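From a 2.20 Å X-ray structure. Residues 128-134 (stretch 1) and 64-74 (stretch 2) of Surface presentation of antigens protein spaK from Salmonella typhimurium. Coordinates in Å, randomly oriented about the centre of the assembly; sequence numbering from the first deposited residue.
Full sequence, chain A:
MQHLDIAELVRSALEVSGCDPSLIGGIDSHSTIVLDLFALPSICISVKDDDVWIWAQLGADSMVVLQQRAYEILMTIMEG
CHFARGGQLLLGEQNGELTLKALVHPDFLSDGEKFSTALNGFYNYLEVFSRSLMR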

# COMPACT_ATOMS: atom_id res chain seq x y z
N VAL A 128 -10.03 11.49 14.36
CA VAL A 128 -10.66 10.58 13.41
C VAL A 128 -9.70 9.52 12.89
O VAL A 128 -10.02 8.33 12.86
CB VAL A 128 -11.35 11.45 12.31
CG1 VAL A 128 -11.54 10.73 11.08
CG2 VAL A 128 -12.68 11.99 12.86
N PHE A 129 -8.52 9.93 12.44
CA PHE A 129 -7.55 8.96 11.92
C PHE A 129 -7.09 8.00 13.03
O PHE A 129 -7.02 6.82 12.82
CB PHE A 129 -6.32 9.65 11.31
CG PHE A 129 -6.51 10.10 9.88
CD1 PHE A 129 -6.08 9.32 8.85
CD2 PHE A 129 -7.08 11.33 9.60
CE1 PHE A 129 -6.26 9.72 7.51
CE2 PHE A 129 -7.26 11.75 8.29
CZ PHE A 129 -6.86 10.94 7.24
N SER A 130 -6.78 8.52 14.22
CA SER A 130 -6.31 7.64 15.30
C SER A 130 -7.39 6.60 15.69
O SER A 130 -7.08 5.42 15.90
CB SER A 130 -5.77 8.46 16.50
OG SER A 130 -6.81 9.06 17.23
N ARG A 131 -8.65 7.02 15.74
CA ARG A 131 -9.75 6.09 16.01
C ARG A 131 -9.98 5.09 14.89
O ARG A 131 -10.29 3.93 15.15
CB ARG A 131 -11.06 6.88 16.31
CG ARG A 131 -11.02 7.62 17.63
CD ARG A 131 -12.06 8.68 17.74
NE ARG A 131 -12.14 9.19 19.11
CZ ARG A 131 -13.22 9.73 19.66
NH1 ARG A 131 -14.35 9.88 18.98
NH2 ARG A 131 -13.18 10.07 20.94
N SER A 132 -9.83 5.51 13.64
CA SER A 132 -9.91 4.55 12.54
C SER A 132 -8.80 3.48 12.62
O SER A 132 -8.96 2.41 12.03
CB SER A 132 -9.83 5.21 11.16
OG SER A 132 -10.99 5.96 10.88
N LEU A 133 -7.69 3.79 13.29
CA LEU A 133 -6.56 2.84 13.41
C LEU A 133 -6.49 2.14 14.76
O LEU A 133 -5.49 1.53 15.10
CB LEU A 133 -5.25 3.54 13.12
CG LEU A 133 -5.12 3.89 11.64
CD1 LEU A 133 -4.11 4.99 11.49
CD2 LEU A 133 -4.75 2.70 10.77
N MET A 134 -7.58 2.19 15.50
CA MET A 134 -7.63 1.56 16.78
C MET A 134 -7.86 0.08 16.52
O MET A 134 -8.67 -0.27 15.65
CB MET A 134 -8.77 2.14 17.62
CG MET A 134 -8.45 2.23 19.06
SD MET A 134 -9.75 3.04 20.04
CE MET A 134 -11.00 1.74 19.84
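Stretch 2 (64-74) VVLQQRAYEIL

The apolar centre of the contact is built around Ile-73, whose CA-to-CB bond points sideways to stretch 1 but whose m, m rotamer (chi1 -70°, chi2 -71°) brings CD1 in close. CD1 of Ile-73 lies 3.8 Å from CD1 of Phe-129, 3.8 Å from CB of Ser-132 and 3.9 Å from CG of Leu-133, so it touches three residues of stretch 1. Leu-133 (chi1 m, chi2 t), one turn after Phe-129, also reaches back along stretch 2, two turns before Ile-73: its CD2 is 4.1 Å from CB of Leu-66 and 4.2 Å from CG1 of Val-65; the same CD2 is 3.7 Å from the backbone N of Leu-66.

The pairing fixes the direction. The CA atoms of Phe-129 and Ile-73 are 7.0 Å apart and those of Leu-133 and Val-65 5.7 Å apart, so one chain ascends as the other descends. The axes of helix 128-132 and helix 64-74 agree: they cross at 151°, roughly antiparallel, with a closest approach of 10.3 Å. Stretch 2 is a kinked helix: the N atoms of Gln-68, Tyr-71 and Glu-72 lack the usual bond to the residue four before, and N of Gln-68 bonds instead to O of Val-65 at 2.9 Å. In stretch 1, Leu-133 is the first residue to leave helical phi/psi (-102/16), and its carbonyl O rests 3.4 Å from CG1 of Val-65.

Toward the polar edge, CG of Arg-69 packs 3.3 Å from the O of Ser-132. NH1 of Arg-69 comes to 3.0 Å from O of Met-134, at an angle too poor for a hydrogen bond. Glu-72, extended in t, t, supplies the single cross-stretch hydrogen bond: OG of Ser-132 donates to OE2 of Glu-72 at 2.5 Å, a short distance. Together the two stretches bury 435 Å², summed over both sides.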

# COMPACT_ATOMS: atom_id res chain seq x y z
N VAL A 64 0.23 -2.03 11.37
CA VAL A 64 -0.48 -3.30 11.36
C VAL A 64 -2.00 -3.09 11.20
O VAL A 64 -2.64 -3.73 10.36
CB VAL A 64 -0.13 -4.11 12.62
CG1 VAL A 64 -1.12 -5.25 12.87
CG2 VAL A 64 1.31 -4.62 12.51
N VAL A 65 -2.58 -2.19 11.98
CA VAL A 65 -4.01 -1.98 11.86
C VAL A 65 -4.35 -1.47 10.47
O VAL A 65 -5.40 -1.81 9.91
CB VAL A 65 -4.57 -1.05 12.95
CG1 VAL A 65 -6.04 -0.83 12.74
CG2 VAL A 65 -4.32 -1.68 14.35
N LEU A 66 -3.44 -0.67 9.89
CA LEU A 66 -3.60 -0.19 8.51
C LEU A 66 -3.86 -1.32 7.49
O LEU A 66 -4.57 -1.13 6.51
CB LEU A 66 -2.41 0.67 8.11
CG LEU A 66 -2.48 1.44 6.78
CD1 LEU A 66 -3.63 2.45 6.71
CD2 LEU A 66 -1.17 2.14 6.56
N GLN A 67 -3.32 -2.50 7.74
CA GLN A 67 -3.55 -3.67 6.87
C GLN A 67 -5.03 -4.02 6.70
O GLN A 67 -5.43 -4.58 5.69
CB GLN A 67 -2.77 -4.89 7.38
CG GLN A 67 -1.27 -4.66 7.56
CD GLN A 67 -0.56 -5.82 8.19
OE1 GLN A 67 -1.01 -6.99 8.10
NE2 GLN A 67 0.57 -5.53 8.81
N GLN A 68 -5.84 -3.72 7.71
CA GLN A 68 -7.26 -4.01 7.68
C GLN A 68 -8.10 -2.77 7.42
O GLN A 68 -9.25 -2.91 7.07
CB GLN A 68 -7.70 -4.60 9.03
CG GLN A 68 -7.37 -6.06 9.21
CD GLN A 68 -7.72 -6.54 10.64
OE1 GLN A 68 -8.51 -5.90 11.36
NE2 GLN A 68 -7.12 -7.66 11.05
N ARG A 69 -7.55 -1.58 7.61
CA ARG A 69 -8.33 -0.33 7.58
C ARG A 69 -7.94 0.65 6.50
O ARG A 69 -8.33 1.84 6.55
CB ARG A 69 -8.26 0.34 8.95
CG ARG A 69 -9.48 0.10 9.76
CD ARG A 69 -9.29 -0.94 10.76
NE ARG A 69 -10.59 -1.46 11.17
CZ ARG A 69 -10.89 -1.86 12.41
NH1 ARG A 69 -9.96 -1.81 13.42
NH2 ARG A 69 -12.14 -2.32 12.65
N ALA A 70 -7.16 0.19 5.52
CA ALA A 70 -6.65 1.09 4.49
C ALA A 70 -7.74 1.77 3.67
O ALA A 70 -7.59 2.94 3.31
CB ALA A 70 -5.66 0.40 3.59
N TYR A 71 -8.84 1.08 3.38
CA TYR A 71 -9.92 1.71 2.62
C TYR A 71 -10.59 2.88 3.35
O TYR A 71 -10.82 3.95 2.80
CB TYR A 71 -10.98 0.67 2.32
CG TYR A 71 -12.13 1.17 1.49
CD1 TYR A 71 -11.92 1.88 0.28
CD2 TYR A 71 -13.44 0.92 1.89
CE1 TYR A 71 -12.99 2.32 -0.48
CE2 TYR A 71 -14.50 1.35 1.14
CZ TYR A 71 -14.29 2.04 -0.04
OH TYR A 71 -15.39 2.40 -0.76
N GLU A 72 -10.92 2.65 4.62
CA GLU A 72 -11.48 3.69 5.46
C GLU A 72 -10.52 4.88 5.58
O GLU A 72 -10.93 6.05 5.60
CB GLU A 72 -11.85 3.10 6.84
CG GLU A 72 -12.25 4.15 7.88
CD GLU A 72 -12.72 3.50 9.20
OE1 GLU A 72 -13.17 2.36 9.17
OE2 GLU A 72 -12.63 4.14 10.25
N ILE A 73 -9.23 4.59 5.66
CA ILE A 73 -8.24 5.64 5.77
C ILE A 73 -8.16 6.44 4.48
O ILE A 73 -8.17 7.67 4.49
CB ILE A 73 -6.88 5.05 6.18
CG1 ILE A 73 -6.94 4.57 7.65
CG2 ILE A 73 -5.73 6.04 5.97
CD1 ILE A 73 -7.01 5.68 8.70
N LEU A 74 -8.14 5.73 3.35
CA LEU A 74 -8.15 6.41 2.05
C LEU A 74 -9.39 7.30 1.81
O LEU A 74 -9.26 8.41 1.31
CB LEU A 74 -7.96 5.39 0.95
CG LEU A 74 -6.77 5.45 0.00
CD1 LEU A 74 -5.54 6.14 0.50
CD2 LEU A 74 -6.47 4.05 -0.50